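Local coordinates for HpcH/HpaI aldolase/citrate lyase family protein (PDB 4MF4) that belongs to the HpcH/HpaI aldolase/citrate lyase family, its chain folding as a parallel beta/alpha barrel and six such chains making up the assembly, at residues P206-E209 against T210-R214; R214-A217 against A218-A222; T233-A236 against R237-E241. One frame throughout, in Å; residues are numbered along the deposited sequence.

How the contacts relate
From the N terminus, contact 1 (206-209 with 210-214) comes first and contact 2 (214-217 with 218-222) continues it. They overlap end to end at R214, and together they span helix 206-222, with centres about 12 Å apart. Contact 3 (233-236 with 237-241) follows in series on helix 233-242, after strand 225-230. None closes a long loop, nests or crosses: each joins successive turns of one helix. The two helices lie outside the barrel, in the connections flanking strand 225-230. Contacts 1 and 3 touch where M212 CE packs 4.2 Å from Y239 OH; contacts 2 and 3 do not touch, but K220 NZ bonds A242 O, a second tie between the helices.

Contact 1 of 3, residues P206-E209 against T210-R214; sequences PDVE and TAMAR
T210 turns OG1 to the side of its own backbone N, opposite its carbonyl carbon (chi1 -61°), which points the hydroxyl back along the helix at P206. There OG1 donates to P206 O at 2.8 Å, the familiar bond of a helical threonine to the carbonyl four residues back. T210 N donates to the same oxygen, also at 2.8 Å, with an N-H...O angle of 153°. The two donors approach from opposite faces of the P206 carbonyl plane, so one oxygen in the first turn is gripped twice by a single residue. The hydroxyl is used in the other sense too: water 1 donates to T210 OG1 at 2.6 Å and to D207 OD1 at 2.8 Å, bridging the two side chains along the exposed flank.

A second pair marks the buried flank. M212 directs CG to the side of its backbone N (chi1 -62°), bringing CG to 3.2 Å from V208 O, the acceptor of M212 N. The sulfur then reaches one branch of the valine, with M212 SD 4.0 Å from V208 CG1. This is an apolar touch between side chains one turn apart. The remaining i to i+4 backbone bonds, A211 N to D207 O and A213 N to E209 O, show that the helix is regular from its first turn.

Just ahead of this outer helix of the beta/alpha barrel, H205 ND1 accepts a hydrogen bond from D207 N. The buried flank faces helix 190-196, with V208 on A194 and M212 on P190 and L193, while A211 packs on V171 of helix 168-172.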
loop_
_atom_site.group_PDB
_atom_site.type_symbol
_atom_site.label_atom_id
_atom_site.label_comp_id
_atom_site.label_asym_id
_atom_site.label_seq_id
_atom_site.Cartn_x
_atom_site.Cartn_y
_atom_site.Cartn_z
ATOM N N PRO A 206 -14.982 -42.133 -10.442
ATOM C CA PRO A 206 -13.996 -43.081 -10.997
ATOM C C PRO A 206 -13.242 -42.615 -12.256
ATOM O O PRO A 206 -12.097 -43.004 -12.495
ATOM C CB PRO A 206 -14.834 -44.337 -11.294
ATOM C CG PRO A 206 -16.205 -44.088 -10.760
ATOM C CD PRO A 206 -16.199 -42.822 -9.973
ATOM N N ASP A 207 -13.902 -41.827 -13.088
ATOM C CA ASP A 207 -13.279 -41.337 -14.283
ATOM C C ASP A 207 -12.226 -40.306 -13.931
ATOM O O ASP A 207 -11.207 -40.241 -14.589
ATOM C CB ASP A 207 -14.313 -40.738 -15.212
ATOM C CG ASP A 207 -15.215 -41.789 -15.812
ATOM O OD1 ASP A 207 -14.897 -42.998 -15.712
ATOM O OD2 ASP A 207 -16.220 -41.397 -16.402
ATOM N N VAL A 208 -12.474 -39.529 -12.883
ATOM C CA VAL A 208 -11.470 -38.583 -12.390
ATOM C C VAL A 208 -10.297 -39.334 -11.761
ATOM O O VAL A 208 -9.123 -38.974 -12.006
ATOM C CB VAL A 208 -12.032 -37.589 -11.371
ATOM C CG1 VAL A 208 -10.917 -36.672 -10.875
ATOM C CG2 VAL A 208 -13.157 -36.768 -11.970
ATOM N N GLU A 209 -10.590 -40.384 -10.993
ATOM C CA GLU A 209 -9.502 -41.213 -10.386
ATOM C C GLU A 209 -8.680 -41.889 -11.472
ATOM O O GLU A 209 -7.465 -41.949 -11.362
ATOM C CB GLU A 209 -10.028 -42.208 -9.317
ATOM C CG GLU A 209 -10.540 -41.449 -8.087
ATOM C CD GLU A 209 -10.848 -42.293 -6.853
ATOM O OE1 GLU A 209 -11.199 -43.487 -6.970
ATOM O OE2 GLU A 209 -10.794 -41.731 -5.742
ATOM N N THR A 210 -9.330 -42.327 -12.561
ATOM C CA THR A 210 -8.645 -42.901 -13.707
ATOM C C THR A 210 -7.715 -41.911 -14.414
ATOM O O THR A 210 -6.582 -42.262 -14.776
ATOM C CB THR A 210 -9.647 -43.471 -14.737
ATOM O OG1 THR A 210 -10.417 -44.510 -14.135
ATOM C CG2 THR A 210 -8.940 -44.031 -15.943
ATOM N N ALA A 211 -8.187 -40.671 -14.582
ATOM C CA ALA A 211 -7.362 -39.672 -15.172
ATOM C C ALA A 211 -6.139 -39.386 -14.290
ATOM O O ALA A 211 -5.010 -39.319 -14.802
ATOM C CB ALA A 211 -8.149 -38.410 -15.437
ATOM N N MET A 212 -6.353 -39.212 -12.998
ATOM C CA MET A 212 -5.253 -38.904 -12.110
ATOM C C MET A 212 -4.193 -40.017 -12.140
ATOM O O MET A 212 -3.006 -39.730 -12.224
ATOM C CB MET A 212 -5.758 -38.655 -10.694
ATOM C CG MET A 212 -6.711 -37.465 -10.554
ATOM S SD MET A 212 -7.516 -37.430 -8.938
ATOM C CE MET A 212 -6.113 -37.275 -7.886
ATOM N N ALA A 213 -4.638 -41.280 -12.058
ATOM C CA ALA A 213 -3.767 -42.452 -12.106
ATOM C C ALA A 213 -2.910 -42.405 -13.373
ATOM O O ALA A 213 -1.704 -42.671 -13.310
ATOM C CB ALA A 213 -4.606 -43.748 -12.034
ATOM N N ARG A 214 -3.513 -42.033 -14.516
ATOM C CA ARG A 214 -2.758 -41.901 -15.756
ATOM C C ARG A 214 -1.633 -40.891 -15.669
ATOM O O ARG A 214 -0.529 -41.145 -16.146
ATOM C CB ARG A 214 -3.655 -41.591 -16.974
ATOM C CG ARG A 214 -2.879 -41.611 -18.285
ATOM C CD ARG A 214 -3.781 -41.461 -19.497
ATOM N NE ARG A 214 -3.036 -41.103 -20.709
ATOM C CZ ARG A 214 -3.605 -40.858 -21.883
ATOM N NH1 ARG A 214 -4.924 -40.918 -22.029
ATOM N NH2 ARG A 214 -2.852 -40.567 -22.919
HETATM O O HOH W 1 -12.873 -44.787 -15.081
#

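Contact 2 of 3, residues R214-A217 against A218-A222; sequences RVLA and AGKQA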
loop_
_atom_site.group_PDB
_atom_site.type_symbol
_atom_site.label_atom_id
_atom_site.label_comp_id
_atom_site.label_asym_id
_atom_site.label_seq_id
_atom_site.Cartn_x
_atom_site.Cartn_y
_atom_site.Cartn_z
ATOM N N ARG A 214 -3.513 -42.033 -14.516
ATOM C CA ARG A 214 -2.758 -41.901 -15.756
ATOM C C ARG A 214 -1.633 -40.891 -15.669
ATOM O O ARG A 214 -0.529 -41.145 -16.146
ATOM C CB ARG A 214 -3.655 -41.591 -16.974
ATOM C CG ARG A 214 -2.879 -41.611 -18.285
ATOM C CD ARG A 214 -3.781 -41.461 -19.497
ATOM N NE ARG A 214 -3.036 -41.103 -20.709
ATOM C CZ ARG A 214 -3.605 -40.858 -21.883
ATOM N NH1 ARG A 214 -4.924 -40.918 -22.029
ATOM N NH2 ARG A 214 -2.852 -40.567 -22.919
ATOM N N VAL A 215 -1.898 -39.746 -15.048
ATOM C CA VAL A 215 -0.895 -38.697 -14.962
ATOM C C VAL A 215 0.279 -39.164 -14.085
ATOM O O VAL A 215 1.462 -39.024 -14.431
ATOM C CB VAL A 215 -1.529 -37.391 -14.368
ATOM C CG1 VAL A 215 -0.458 -36.357 -14.117
ATOM C CG2 VAL A 215 -2.574 -36.822 -15.314
ATOM N N LEU A 216 -0.049 -39.697 -12.917
ATOM C CA LEU A 216 0.985 -40.280 -12.032
ATOM C C LEU A 216 1.844 -41.341 -12.740
ATOM O O LEU A 216 3.085 -41.360 -12.606
ATOM C CB LEU A 216 0.313 -40.880 -10.789
ATOM C CG LEU A 216 1.194 -41.658 -9.795
ATOM C CD1 LEU A 216 2.234 -40.697 -9.226
ATOM C CD2 LEU A 216 0.374 -42.268 -8.670
ATOM N N ALA A 217 1.186 -42.238 -13.477
ATOM C CA ALA A 217 1.878 -43.333 -14.163
ATOM C C ALA A 217 2.751 -42.783 -15.247
ATOM O O ALA A 217 3.878 -43.251 -15.469
ATOM C CB ALA A 217 0.875 -44.324 -14.734
ATOM N N ALA A 218 2.251 -41.764 -15.939
ATOM C CA ALA A 218 3.093 -41.114 -16.965
ATOM C C ALA A 218 4.388 -40.565 -16.384
ATOM O O ALA A 218 5.469 -40.694 -16.961
ATOM C CB ALA A 218 2.325 -40.030 -17.689
ATOM N N GLY A 219 4.268 -39.899 -15.246
ATOM C CA GLY A 219 5.410 -39.366 -14.568
ATOM C C GLY A 219 6.403 -40.456 -14.217
ATOM O O GLY A 219 7.583 -40.314 -14.509
ATOM N N LYS A 220 5.923 -41.527 -13.567
ATOM C CA LYS A 220 6.790 -42.628 -13.128
ATOM C C LYS A 220 7.544 -43.256 -14.269
ATOM O O LYS A 220 8.729 -43.583 -14.136
ATOM C CB LYS A 220 5.989 -43.715 -12.399
ATOM C CG LYS A 220 5.481 -43.282 -11.040
ATOM C CD LYS A 220 4.777 -44.432 -10.377
ATOM C CE LYS A 220 4.259 -44.082 -9.030
ATOM N NZ LYS A 220 3.214 -45.076 -8.645
ATOM N N GLN A 221 6.857 -43.446 -15.385
ATOM C CA GLN A 221 7.444 -44.067 -16.571
ATOM C C GLN A 221 8.502 -43.137 -17.213
ATOM O O GLN A 221 9.540 -43.590 -17.692
ATOM C CB GLN A 221 6.331 -44.454 -17.567
ATOM C CG GLN A 221 6.752 -45.346 -18.717
ATOM C CD GLN A 221 7.571 -44.662 -19.804
ATOM O OE1 GLN A 221 7.479 -43.459 -20.037
ATOM N NE2 GLN A 221 8.394 -45.456 -20.486
ATOM N N ALA A 222 8.265 -41.832 -17.158
ATOM C CA ALA A 222 9.193 -40.860 -17.734
ATOM C C ALA A 222 10.350 -40.532 -16.820
ATOM O O ALA A 222 11.271 -39.842 -17.250
ATOM C CB ALA A 222 8.461 -39.558 -18.067
#
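L216 and K220 meet one turn apart on an outer helix of the beta/alpha barrel, where their side chains cross obliquely. The leucine sends CG away from its backbone N (chi1 174°), and the lysine runs extended past it. The touch is between the aliphatic part of K220 and the branched end of L216: K220 CE lies 3.9 Å from L216 CD1 and 4.0 Å from L216 CG. Nearer the backbone, K220 CG rests 3.4 Å from L216 O, the oxygen that accepts from K220 N at 3.0 Å with an N-H...O angle of 165°. That bond belongs to an uninterrupted i to i+4 series, from A218 N to R214 O through Q221 N to A217 O, which fixes the spacing of the two side chains.

Further out, K220 NZ donates to A242 O, so the far end of the chain is held at the close of helix 233-242. On another flank, R214 NE forms a salt bridge with E175 OE2 of helix 174-178, and A218 packs on V174 and E175 of that helix. The small A218 side chain also lies close to its own helix backbone, with CB 3.4 Å from R214 O.

Contact 3 of 3, residues T233-A236 against R237-E241; sequences TAAA and RQYRE
Y239 lays one face of its ring over the carbonyl oxygen of A235, one turn earlier in the helix. A235 O stands 3.2 Å above the ring plane, displaced toward the rim, and its nearest ring atom is Y239 CG at 3.2 Å. The same oxygen accepts from Y239 N at 2.8 Å with an N-H...O angle of 162°, so the backbone bond and the ring of one residue both close on it. A first torsion of -57°, with CG beside the backbone N, folds the ring back over that turn. Farther along the ring, Y239 CE2 comes 3.9 Å from A235 CB, adding a small apolar touch.

Neighbouring side chains also lie back along the preceding turn. Q238 runs extended, with OE1 3.7 Å from A235 CA, and its CG is 3.3 Å from A234 O. R237 passes its CG 3.5 Å from T233 O and then bends at chi3 (63°), carrying its guanidinium group away from the T233-A236 turn. R237 NH1 and R240 NH2 there both donate to S269 O of the second subunit, a shared acceptor that would offset the closeness of the two cationic ends. R240 also makes a long salt bridge to E241, with R240 NH2 3.8 Å from E241 OE2.

The helix is the crossover of the beta-alpha-beta unit formed with strands 225-230 and 246-251. D232 OD1, immediately before it, accepts from A235 N, and A236 packs on A230 and I247, one from each flanking strand. Y239 rests on I228 and A230 and meets Y244 edge-to-face, while V267 of the second subunit lies against A236 and R237.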
loop_
_atom_site.group_PDB
_atom_site.type_symbol
_atom_site.label_atom_id
_atom_site.label_comp_id
_atom_site.label_asym_id
_atom_site.label_seq_id
_atom_site.Cartn_x
_atom_site.Cartn_y
_atom_site.Cartn_z
ATOM N N THR A 233 -5.226 -34.201 5.246
ATOM C CA THR A 233 -4.148 -35.150 5.555
ATOM C C THR A 233 -4.384 -36.617 5.109
ATOM O O THR A 233 -3.466 -37.254 4.639
ATOM C CB THR A 233 -3.717 -35.117 7.027
ATOM O OG1 THR A 233 -4.761 -35.648 7.835
ATOM C CG2 THR A 233 -3.415 -33.691 7.468
ATOM N N ALA A 234 -5.578 -37.166 5.253
ATOM C CA ALA A 234 -5.789 -38.551 4.776
ATOM C C ALA A 234 -5.444 -38.664 3.288
ATOM O O ALA A 234 -4.744 -39.584 2.889
ATOM C CB ALA A 234 -7.224 -38.975 4.995
ATOM N N ALA A 235 -5.971 -37.730 2.485
ATOM C CA ALA A 235 -5.652 -37.620 1.070
ATOM C C ALA A 235 -4.148 -37.520 0.829
ATOM O O ALA A 235 -3.609 -38.310 0.062
ATOM C CB ALA A 235 -6.363 -36.436 0.435
ATOM N N ALA A 236 -3.465 -36.577 1.501
ATOM C CA ALA A 236 -2.022 -36.442 1.353
ATOM C C ALA A 236 -1.277 -37.758 1.594
ATOM O O ALA A 236 -0.343 -38.100 0.830
ATOM C CB ALA A 236 -1.462 -35.344 2.248
ATOM N N ARG A 237 -1.678 -38.492 2.627
ATOM C CA ARG A 237 -1.065 -39.812 2.917
ATOM C C ARG A 237 -1.383 -40.828 1.820
ATOM O O ARG A 237 -0.506 -41.579 1.432
ATOM C CB ARG A 237 -1.499 -40.389 4.283
ATOM C CG ARG A 237 -1.015 -39.561 5.474
ATOM C CD ARG A 237 -1.534 -40.090 6.816
ATOM N NE ARG A 237 -1.017 -41.430 7.048
ATOM C CZ ARG A 237 0.235 -41.704 7.426
ATOM N NH1 ARG A 237 1.126 -40.731 7.658
ATOM N NH2 ARG A 237 0.608 -42.978 7.597
ATOM N N GLN A 238 -2.605 -40.845 1.305
ATOM C CA GLN A 238 -2.926 -41.757 0.199
ATOM C C GLN A 238 -2.026 -41.422 -0.984
ATOM O O GLN A 238 -1.483 -42.325 -1.657
ATOM C CB GLN A 238 -4.372 -41.659 -0.278
ATOM C CG GLN A 238 -5.442 -41.950 0.757
ATOM C CD GLN A 238 -6.844 -41.527 0.307
ATOM O OE1 GLN A 238 -7.023 -40.648 -0.537
ATOM N NE2 GLN A 238 -7.848 -42.167 0.879
ATOM N N TYR A 239 -1.872 -40.123 -1.257
ATOM C CA TYR A 239 -1.045 -39.725 -2.382
ATOM C C TYR A 239 0.433 -40.081 -2.152
ATOM O O TYR A 239 1.125 -40.596 -3.049
ATOM C CB TYR A 239 -1.267 -38.250 -2.694
ATOM C CG TYR A 239 -2.688 -37.827 -2.990
ATOM C CD1 TYR A 239 -3.603 -38.664 -3.633
ATOM C CD2 TYR A 239 -3.105 -36.528 -2.685
ATOM C CE1 TYR A 239 -4.919 -38.229 -3.894
ATOM C CE2 TYR A 239 -4.397 -36.084 -2.957
ATOM C CZ TYR A 239 -5.296 -36.927 -3.560
ATOM O OH TYR A 239 -6.563 -36.417 -3.805
ATOM N N ARG A 240 0.939 -39.834 -0.952
ATOM C CA ARG A 240 2.293 -40.284 -0.631
ATOM C C ARG A 240 2.466 -41.795 -0.906
ATOM O O ARG A 240 3.454 -42.222 -1.511
ATOM C CB ARG A 240 2.638 -40.001 0.825
ATOM C CG ARG A 240 3.976 -40.583 1.253
ATOM C CD ARG A 240 4.291 -40.350 2.722
ATOM N NE ARG A 240 3.447 -41.149 3.610
ATOM C CZ ARG A 240 3.766 -41.517 4.849
ATOM N NH1 ARG A 240 4.939 -41.186 5.400
ATOM N NH2 ARG A 240 2.890 -42.239 5.546
ATOM N N GLU A 241 1.509 -42.578 -0.440
ATOM C CA GLU A 241 1.548 -44.052 -0.592
ATOM C C GLU A 241 1.500 -44.472 -2.074
ATOM O O GLU A 241 2.128 -45.444 -2.481
ATOM C CB GLU A 241 0.390 -44.687 0.201
ATOM C CG GLU A 241 0.744 -44.979 1.655
ATOM C CD GLU A 241 -0.306 -44.525 2.651
ATOM O OE1 GLU A 241 -1.515 -44.739 2.394
ATOM O OE2 GLU A 241 0.081 -43.943 3.704
#